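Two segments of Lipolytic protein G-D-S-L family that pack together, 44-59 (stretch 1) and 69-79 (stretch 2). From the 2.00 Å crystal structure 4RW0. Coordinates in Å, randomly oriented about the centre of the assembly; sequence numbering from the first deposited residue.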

ATOM      1  N   ASP A  44       7.344   7.838  -6.341  1.00 22.49           N
ATOM      2  CA  ASP A  44       7.657   6.975  -7.425  1.00 23.44           C
ATOM      3  C   ASP A  44       9.087   6.445  -7.349  1.00 26.61           C
ATOM      4  O   ASP A  44       9.996   7.174  -7.043  1.00 24.25           O
ATOM      5  CB  ASP A  44       7.520   7.720  -8.777  1.00 25.75           C
ATOM      6  CG  ASP A  44       6.068   8.125  -9.122  1.00 30.54           C
ATOM      7  OD1 ASP A  44       5.120   7.701  -8.452  1.00 26.57           O
ATOM      8  OD2 ASP A  44       5.865   8.889 -10.118  1.00 29.73           O
ATOM      9  N   GLY A  45       9.247   5.160  -7.607  1.00 25.55           N
ATOM     10  CA  GLY A  45      10.550   4.565  -7.616  1.00 29.05           C
ATOM     11  C   GLY A  45      11.012   4.166  -6.220  1.00 30.34           C
ATOM     12  O   GLY A  45      12.065   3.589  -6.102  1.00 28.43           O
ATOM     13  N   CYS A  46      10.207   4.380  -5.194  1.00 27.30           N
ATOM     14  CA  CYS A  46      10.650   4.187  -3.804  1.00 27.67           C
ATOM     15  C   CYS A  46      10.919   2.717  -3.411  1.00 31.03           C
ATOM     16  O   CYS A  46      10.164   1.792  -3.761  1.00 26.25           O
ATOM     17  CB  CYS A  46       9.553   4.716  -2.868  1.00 34.83           C
ATOM     18  SG  CYS A  46      10.096   5.061  -1.197  1.00 36.42           S
ATOM     19  N   SER A  47      11.996   2.504  -2.670  1.00 28.78           N
ATOM     20  CA  SER A  47      12.268   1.189  -2.048  1.00 29.50           C
ATOM     21  C   SER A  47      11.704   1.147  -0.615  1.00 24.92           C
ATOM     22  O   SER A  47      11.291   2.179  -0.084  1.00 25.15           O
ATOM     23  CB  SER A  47      13.790   0.939  -1.972  1.00 32.73           C
ATOM     24  OG  SER A  47      14.396   1.930  -1.093  1.00 33.49           O
ATOM     25  N   VAL A  48      11.691  -0.044   0.015  1.00 24.11           N
ATOM     26  CA  VAL A  48      11.121  -0.162   1.348  1.00 24.75           C
ATOM     27  C   VAL A  48      11.991   0.654   2.334  1.00 23.55           C
ATOM     28  O   VAL A  48      11.461   1.401   3.109  1.00 19.51           O
ATOM     29  CB  VAL A  48      11.044  -1.602   1.877  1.00 28.26           C
ATOM     30  CG1 VAL A  48      10.306  -1.570   3.191  1.00 27.19           C
ATOM     31  CG2 VAL A  48      10.274  -2.474   0.953  1.00 32.67           C
ATOM     32  N   GLN A  49      13.312   0.634   2.162  1.00 24.00           N
ATOM     33  CA  GLN A  49      14.135   1.462   3.057  1.00 24.66           C
ATOM     34  C   GLN A  49      13.934   2.945   2.774  1.00 23.22           C
ATOM     35  O   GLN A  49      13.936   3.765   3.683  1.00 22.33           O
ATOM     36  CB  GLN A  49      15.623   1.107   2.906  1.00 25.87           C
ATOM     37  CG  GLN A  49      16.528   1.895   3.891  1.00 27.14           C
ATOM     38  CD  GLN A  49      16.322   1.478   5.345  1.00 24.99           C
ATOM     39  OE1 GLN A  49      16.397   0.304   5.699  1.00 28.88           O
ATOM     40  NE2 GLN A  49      15.960   2.421   6.162  1.00 26.97           N
ATOM     41  N   GLY A  50      13.818   3.324   1.517  1.00 22.44           N
ATOM     42  CA  GLY A  50      13.443   4.714   1.210  1.00 22.61           C
ATOM     43  C   GLY A  50      12.133   5.177   1.838  1.00 20.94           C
ATOM     44  O   GLY A  50      11.980   6.317   2.340  1.00 18.45           O
HETATM   45  N   MSE A  51      11.171   4.283   1.904  1.00 21.26           N
HETATM   46  CA  MSE A  51       9.896   4.607   2.603  1.00 19.39           C
HETATM   47  C   MSE A  51      10.110   4.862   4.094  1.00 18.84           C
HETATM   48  O   MSE A  51       9.479   5.675   4.669  1.00 17.57           O
HETATM   49  CB  MSE A  51       8.855   3.486   2.412  1.00 20.43           C
HETATM   50  CG  MSE A  51       7.521   3.800   3.114  1.00 23.88           C
HETATM   51 SE   MSE A  51       6.082   2.431   2.785  1.00 26.18          SE
HETATM   52  CE  MSE A  51       6.822   1.038   3.961  1.00 26.00           C
ATOM     53  N   ILE A  52      10.925   4.048   4.747  1.00 23.05           N
ATOM     54  CA  ILE A  52      11.328   4.312   6.146  1.00 20.86           C
ATOM     55  C   ILE A  52      11.842   5.698   6.318  1.00 18.11           C
ATOM     56  O   ILE A  52      11.433   6.435   7.256  1.00 21.08           O
ATOM     57  CB  ILE A  52      12.327   3.238   6.654  1.00 22.89           C
ATOM     58  CG1 ILE A  52      11.592   1.922   6.774  1.00 24.26           C
ATOM     59  CG2 ILE A  52      12.907   3.623   8.029  1.00 21.28           C
ATOM     60  CD1 ILE A  52      12.443   0.707   7.025  1.00 25.80           C
ATOM     61  N   TYR A  53      12.712   6.114   5.428  1.00 19.35           N
ATOM     62  CA  TYR A  53      13.188   7.495   5.498  1.00 20.84           C
ATOM     63  C   TYR A  53      12.054   8.527   5.395  1.00 22.22           C
ATOM     64  O   TYR A  53      12.013   9.531   6.127  1.00 18.72           O
ATOM     65  CB  TYR A  53      14.276   7.804   4.457  1.00 20.84           C
ATOM     66  CG  TYR A  53      15.511   6.910   4.501  1.00 21.70           C
ATOM     67  CD1 TYR A  53      15.981   6.314   5.697  1.00 22.48           C
ATOM     68  CD2 TYR A  53      16.183   6.603   3.333  1.00 24.59           C
ATOM     69  CE1 TYR A  53      17.086   5.454   5.698  1.00 21.29           C
ATOM     70  CE2 TYR A  53      17.282   5.736   3.311  1.00 25.09           C
ATOM     71  CZ  TYR A  53      17.763   5.206   4.518  1.00 23.94           C
ATOM     72  OH  TYR A  53      18.809   4.344   4.348  1.00 22.95           O
ATOM     73  N   ASN A  54      11.102   8.283   4.479  1.00 23.02           N
ATOM     74  CA  ASN A  54       9.939   9.179   4.385  1.00 19.76           C
ATOM     75  C   ASN A  54       9.149   9.229   5.641  1.00 16.78           C
ATOM     76  O   ASN A  54       8.681  10.277   6.053  1.00 16.92           O
ATOM     77  CB  ASN A  54       9.069   8.809   3.199  1.00 20.68           C
ATOM     78  CG  ASN A  54       9.779   9.047   1.862  1.00 23.98           C
ATOM     79  OD1 ASN A  54      10.659   9.870   1.741  1.00 24.06           O
ATOM     80  ND2 ASN A  54       9.337   8.361   0.855  1.00 25.09           N
ATOM     81  N   ILE A  55       8.980   8.055   6.279  1.00 16.91           N
ATOM     82  CA  ILE A  55       8.208   8.001   7.487  1.00 18.38           C
ATOM     83  C   ILE A  55       8.930   8.751   8.607  1.00 18.48           C
ATOM     84  O   ILE A  55       8.320   9.463   9.376  1.00 19.61           O
ATOM     85  CB  ILE A  55       7.965   6.527   7.899  1.00 19.11           C
ATOM     86  CG1 ILE A  55       7.072   5.872   6.892  1.00 20.32           C
ATOM     87  CG2 ILE A  55       7.288   6.432   9.208  1.00 20.16           C
ATOM     88  CD1 ILE A  55       6.998   4.353   7.075  1.00 24.51           C
ATOM     89  N   GLU A  56      10.228   8.577   8.674  1.00 19.56           N
ATOM     90  CA  GLU A  56      11.024   9.282   9.740  1.00 20.01           C
ATOM     91  C   GLU A  56      10.942  10.747   9.521  1.00 19.82           C
ATOM     92  O   GLU A  56      10.788  11.513  10.479  1.00 21.56           O
ATOM     93  CB  GLU A  56      12.508   8.889   9.700  1.00 20.52           C
ATOM     94  CG  GLU A  56      12.830   7.424  10.007  1.00 24.17           C
ATOM     95  CD  GLU A  56      14.296   7.006   9.649  1.00 31.58           C
ATOM     96  OE1 GLU A  56      14.953   7.741   8.861  1.00 30.99           O
ATOM     97  OE2 GLU A  56      14.759   5.896  10.088  1.00 29.57           O
ATOM     98  N   ASN A  57      11.039  11.200   8.264  1.00 20.22           N
ATOM     99  CA  ASN A  57      11.068  12.684   8.050  1.00 21.31           C
ATOM    100  C   ASN A  57       9.726  13.296   8.393  1.00 22.12           C
ATOM    101  O   ASN A  57       9.632  14.398   8.935  1.00 22.16           O
ATOM    102  CB  ASN A  57      11.443  13.036   6.594  1.00 23.72           C
ATOM    103  CG  ASN A  57      12.846  12.560   6.216  1.00 29.23           C
ATOM    104  OD1 ASN A  57      13.721  12.380   7.078  1.00 27.73           O
ATOM    105  ND2 ASN A  57      13.045  12.282   4.940  1.00 24.79           N
ATOM    106  N   TRP A  58       8.657  12.549   8.170  1.00 20.64           N
ATOM    107  CA  TRP A  58       7.351  13.032   8.627  1.00 18.54           C
ATOM    108  C   TRP A  58       7.220  12.927  10.145  1.00 18.81           C
ATOM    109  O   TRP A  58       6.715  13.833  10.823  1.00 18.37           O
ATOM    110  CB  TRP A  58       6.200  12.228   7.924  1.00 19.21           C
ATOM    111  CG  TRP A  58       4.878  12.327   8.640  1.00 16.85           C
ATOM    112  CD1 TRP A  58       4.042  13.355   8.573  1.00 18.37           C
ATOM    113  CD2 TRP A  58       4.322  11.398   9.557  1.00 15.74           C
ATOM    114  NE1 TRP A  58       2.976  13.151   9.403  1.00 20.70           N
ATOM    115  CE2 TRP A  58       3.111  11.918   9.984  1.00 16.61           C
ATOM    116  CE3 TRP A  58       4.722  10.166  10.039  1.00 18.51           C
ATOM    117  CZ2 TRP A  58       2.321  11.307  10.925  1.00 17.56           C
ATOM    118  CZ3 TRP A  58       3.867   9.475  10.944  1.00 17.85           C
ATOM    119  CH2 TRP A  58       2.730  10.070  11.421  1.00 17.76           C
ATOM    120  N   ALA A  59       7.585  11.773  10.699  1.00 18.78           N
ATOM    121  CA  ALA A  59       7.346  11.522  12.126  1.00 19.48           C
ATOM    122  C   ALA A  59       7.956  12.564  13.050  1.00 19.94           C
ATOM    123  O   ALA A  59       7.336  12.960  14.019  1.00 19.71           O
ATOM    124  CB  ALA A  59       7.881  10.132  12.493  1.00 22.26           C
TER
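Stretch 2 (69-79) HIFLMCGTNDI

Stretch 1 opens with a loop, residues 44-47, in which Gly45 takes a left-handed turn (phi/psi 84/1), and becomes a helix from Val48 to Ala59. Stretch 2 begins as a β-strand at His69, passes through a short loop at Cys74 and Gly75, and enters a second helix at Thr76 that continues later in the chain. Strand 69-73 runs nearly antiparallel to helix 48-59: their directions make an angle of 162°, and their axes approach to 10.3 Å, a spacing that leaves room for a layer of side chains. The backbones come nearer where the helix begins and the strand has given way to the loop, with Val48 CA 5.4 Å from Gly75 CA and Ser47 CA 5.6 Å from Asn77 CA. Gly75, at the N-cap of the second helix, has phi/psi of 127/-22, angles at which a CB would be jammed against the preceding carbonyl. Val48 CG2 packs 3.5 Å from Gly75 CA.

Because the two segments run in opposite senses, the pairs advance along the helix while stepping back along the strand. Near the start of the helix, Val48 CG2 lies 4.1 Å from Cys74 CB. Cys74 is small enough to lie close to the helix start, its SG 3.7 Å from Ser47 O. One turn on, Met51, a selenomethionine, reaches Cys74 CB with its SE atom at 3.7 Å and Leu72 CB with its CE at 4.2 Å; its long, unbranched side chain also brings SE to 3.9 Å from Met73 O. Ile55 CD1 then meets Leu72 CD2 at 3.6 Å, and Trp58 CH2 meets Ile70 CD1 at 3.7 Å, the broad indole spanning the gap to the strand. Aliphatic Val48, Ile55 and Leu72 suit this buried, apolar space. Ile70 and Leu72 point toward the helix, whereas the intervening Phe71 makes no contact with it, as the alternation of a strand predicts.

Polar groups fasten the end where the backbones are close. Asn77 ND2 donates to Cys46 O at 2.9 Å in an almost straight bond, and also to a water, 2.8 Å from ND2, that accepts from Gly45 N at 2.9 Å. The amide thus serves both the lead-in carbonyl and the bridging water. Asp78 OD1 accepts from Val48 N at 2.8 Å, while its OD2 accepts from a second water, 2.7 Å away, which in turn accepts from Gln49 N at 2.9 Å. The carboxylate therefore serves two amides of the first helical turn, one directly and one through water. Ser47 caps the helix from within stretch 1: its OG accepts from Gly50 N at 3.0 Å, a compact hydroxyl well suited to an N-cap.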

ATOM      1  N   HIS A  69      -4.567   7.282  11.426  1.00 20.56           N
ATOM      2  CA  HIS A  69      -4.113   6.058  10.830  1.00 21.93           C
ATOM      3  C   HIS A  69      -3.018   6.328   9.805  1.00 20.28           C
ATOM      4  O   HIS A  69      -2.958   7.396   9.175  1.00 22.44           O
ATOM      5  CB  HIS A  69      -5.334   5.278  10.194  1.00 23.80           C
ATOM      6  CG  HIS A  69      -6.254   4.697  11.238  1.00 23.18           C
ATOM      7  ND1 HIS A  69      -7.139   5.470  11.967  1.00 27.18           N
ATOM      8  CD2 HIS A  69      -6.457   3.420  11.644  1.00 26.68           C
ATOM      9  CE1 HIS A  69      -7.824   4.703  12.796  1.00 26.50           C
ATOM     10  NE2 HIS A  69      -7.406   3.459  12.642  1.00 28.84           N
ATOM     11  N   ILE A  70      -2.146   5.374   9.671  1.00 19.28           N
ATOM     12  CA  ILE A  70      -1.003   5.429   8.783  1.00 19.50           C
ATOM     13  C   ILE A  70      -1.053   4.202   7.897  1.00 20.18           C
ATOM     14  O   ILE A  70      -0.898   3.065   8.352  1.00 21.46           O
ATOM     15  CB  ILE A  70       0.315   5.503   9.530  1.00 21.23           C
ATOM     16  CG1 ILE A  70       0.307   6.681  10.450  1.00 22.15           C
ATOM     17  CG2 ILE A  70       1.514   5.545   8.587  1.00 21.45           C
ATOM     18  CD1 ILE A  70       1.356   6.660  11.484  1.00 24.46           C
ATOM     19  N   PHE A  71      -1.250   4.434   6.598  1.00 17.72           N
ATOM     20  CA  PHE A  71      -1.227   3.349   5.640  1.00 17.98           C
ATOM     21  C   PHE A  71       0.188   3.156   5.065  1.00 16.55           C
ATOM     22  O   PHE A  71       0.812   4.132   4.753  1.00 20.61           O
ATOM     23  CB  PHE A  71      -2.216   3.683   4.491  1.00 18.76           C
ATOM     24  CG  PHE A  71      -2.063   2.744   3.289  1.00 20.54           C
ATOM     25  CD1 PHE A  71      -2.759   1.532   3.259  1.00 19.57           C
ATOM     26  CD2 PHE A  71      -1.144   2.982   2.299  1.00 20.44           C
ATOM     27  CE1 PHE A  71      -2.616   0.665   2.224  1.00 18.42           C
ATOM     28  CE2 PHE A  71      -0.990   2.071   1.239  1.00 19.78           C
ATOM     29  CZ  PHE A  71      -1.721   0.894   1.238  1.00 19.72           C
ATOM     30  N   LEU A  72       0.690   1.939   4.944  1.00 17.53           N
ATOM     31  CA  LEU A  72       1.986   1.642   4.394  1.00 21.42           C
ATOM     32  C   LEU A  72       1.849   0.498   3.369  1.00 21.15           C
ATOM     33  O   LEU A  72       1.209  -0.528   3.607  1.00 22.08           O
ATOM     34  CB  LEU A  72       2.930   1.045   5.457  1.00 25.33           C
ATOM     35  CG  LEU A  72       3.027   1.794   6.723  1.00 31.54           C
ATOM     36  CD1 LEU A  72       3.898   1.027   7.693  1.00 30.18           C
ATOM     37  CD2 LEU A  72       3.637   3.131   6.350  1.00 33.29           C
HETATM   38  N   MSE A  73       2.567   0.629   2.296  1.00 20.30           N
HETATM   39  CA  MSE A  73       2.678  -0.463   1.326  1.00 19.57           C
HETATM   40  C   MSE A  73       3.882  -0.260   0.454  1.00 20.68           C
HETATM   41  O   MSE A  73       4.036   0.830  -0.178  1.00 20.49           O
HETATM   42  CB  MSE A  73       1.370  -0.511   0.469  1.00 20.86           C
HETATM   43  CG  MSE A  73       1.541  -1.566  -0.574  1.00 21.80           C
HETATM   44 SE   MSE A  73      -0.165  -1.789  -1.645  1.00 24.75          SE
HETATM   45  CE  MSE A  73      -0.338  -0.021  -2.562  1.00 22.19           C
ATOM     46  N   CYS A  74       4.770  -1.260   0.323  1.00 21.13           N
ATOM     47  CA  CYS A  74       5.963  -1.077  -0.499  1.00 23.55           C
ATOM     48  C   CYS A  74       6.648  -2.425  -0.786  1.00 25.36           C
ATOM     49  O   CYS A  74       6.269  -3.445  -0.246  1.00 24.77           O
ATOM     50  CB  CYS A  74       6.936  -0.133   0.235  1.00 27.70           C
ATOM     51  SG  CYS A  74       7.954   0.875  -0.855  1.00 32.25           S
ATOM     52  N   GLY A  75       7.647  -2.422  -1.642  1.00 24.81           N
ATOM     53  CA  GLY A  75       8.486  -3.602  -1.842  1.00 25.38           C
ATOM     54  C   GLY A  75       8.618  -4.056  -3.241  1.00 27.10           C
ATOM     55  O   GLY A  75       9.608  -4.696  -3.604  1.00 29.27           O
ATOM     56  N   THR A  76       7.656  -3.681  -4.094  1.00 24.89           N
ATOM     57  CA  THR A  76       7.801  -3.986  -5.519  1.00 26.16           C
ATOM     58  C   THR A  76       9.128  -3.631  -6.123  1.00 26.95           C
ATOM     59  O   THR A  76       9.724  -4.437  -6.874  1.00 24.90           O
ATOM     60  CB  THR A  76       6.667  -3.286  -6.334  1.00 27.76           C
ATOM     61  OG1 THR A  76       5.435  -3.863  -5.917  1.00 31.80           O
ATOM     62  CG2 THR A  76       6.860  -3.393  -7.869  1.00 29.97           C
ATOM     63  N   ASN A  77       9.610  -2.409  -5.886  1.00 25.40           N
ATOM     64  CA  ASN A  77      10.911  -2.044  -6.475  1.00 27.37           C
ATOM     65  C   ASN A  77      12.075  -2.899  -5.992  1.00 27.90           C
ATOM     66  O   ASN A  77      12.996  -3.207  -6.758  1.00 27.51           O
ATOM     67  CB  ASN A  77      11.178  -0.559  -6.304  1.00 33.26           C
ATOM     68  CG  ASN A  77      10.216   0.280  -7.192  1.00 40.23           C
ATOM     69  OD1 ASN A  77      10.058  -0.008  -8.410  1.00 37.58           O
ATOM     70  ND2 ASN A  77       9.535   1.273  -6.589  1.00 36.96           N
ATOM     71  N   ASP A  78      12.000  -3.310  -4.747  1.00 27.29           N
ATOM     72  CA  ASP A  78      13.029  -4.177  -4.162  1.00 30.76           C
ATOM     73  C   ASP A  78      12.978  -5.546  -4.827  1.00 29.23           C
ATOM     74  O   ASP A  78      14.021  -6.060  -5.224  1.00 26.98           O
ATOM     75  CB  ASP A  78      12.815  -4.341  -2.683  1.00 30.03           C
ATOM     76  CG  ASP A  78      12.969  -3.001  -1.917  1.00 36.95           C
ATOM     77  OD1 ASP A  78      11.993  -2.202  -1.799  1.00 40.01           O
ATOM     78  OD2 ASP A  78      14.087  -2.746  -1.467  1.00 37.69           O
ATOM     79  N   ILE A  79      11.773  -6.087  -5.011  1.00 26.40           N
ATOM     80  CA  ILE A  79      11.611  -7.376  -5.648  1.00 25.48           C
ATOM     81  C   ILE A  79      12.067  -7.317  -7.085  1.00 30.55           C
ATOM     82  O   ILE A  79      12.803  -8.220  -7.574  1.00 28.65           O
ATOM     83  CB  ILE A  79      10.216  -7.875  -5.463  1.00 26.79           C
ATOM     84  CG1 ILE A  79       9.980  -8.122  -3.993  1.00 28.17           C
ATOM     85  CG2 ILE A  79       9.946  -9.148  -6.277  1.00 27.83           C
ATOM     86  CD1 ILE A  79       8.499  -8.373  -3.676  1.00 27.64           C
TER
HETATM   87  O   HOH W   1       7.591   2.815  -7.935  1.00 27.67           O
HETATM   88  O   HOH W   2      14.886  -1.181   0.573  1.00 28.49           O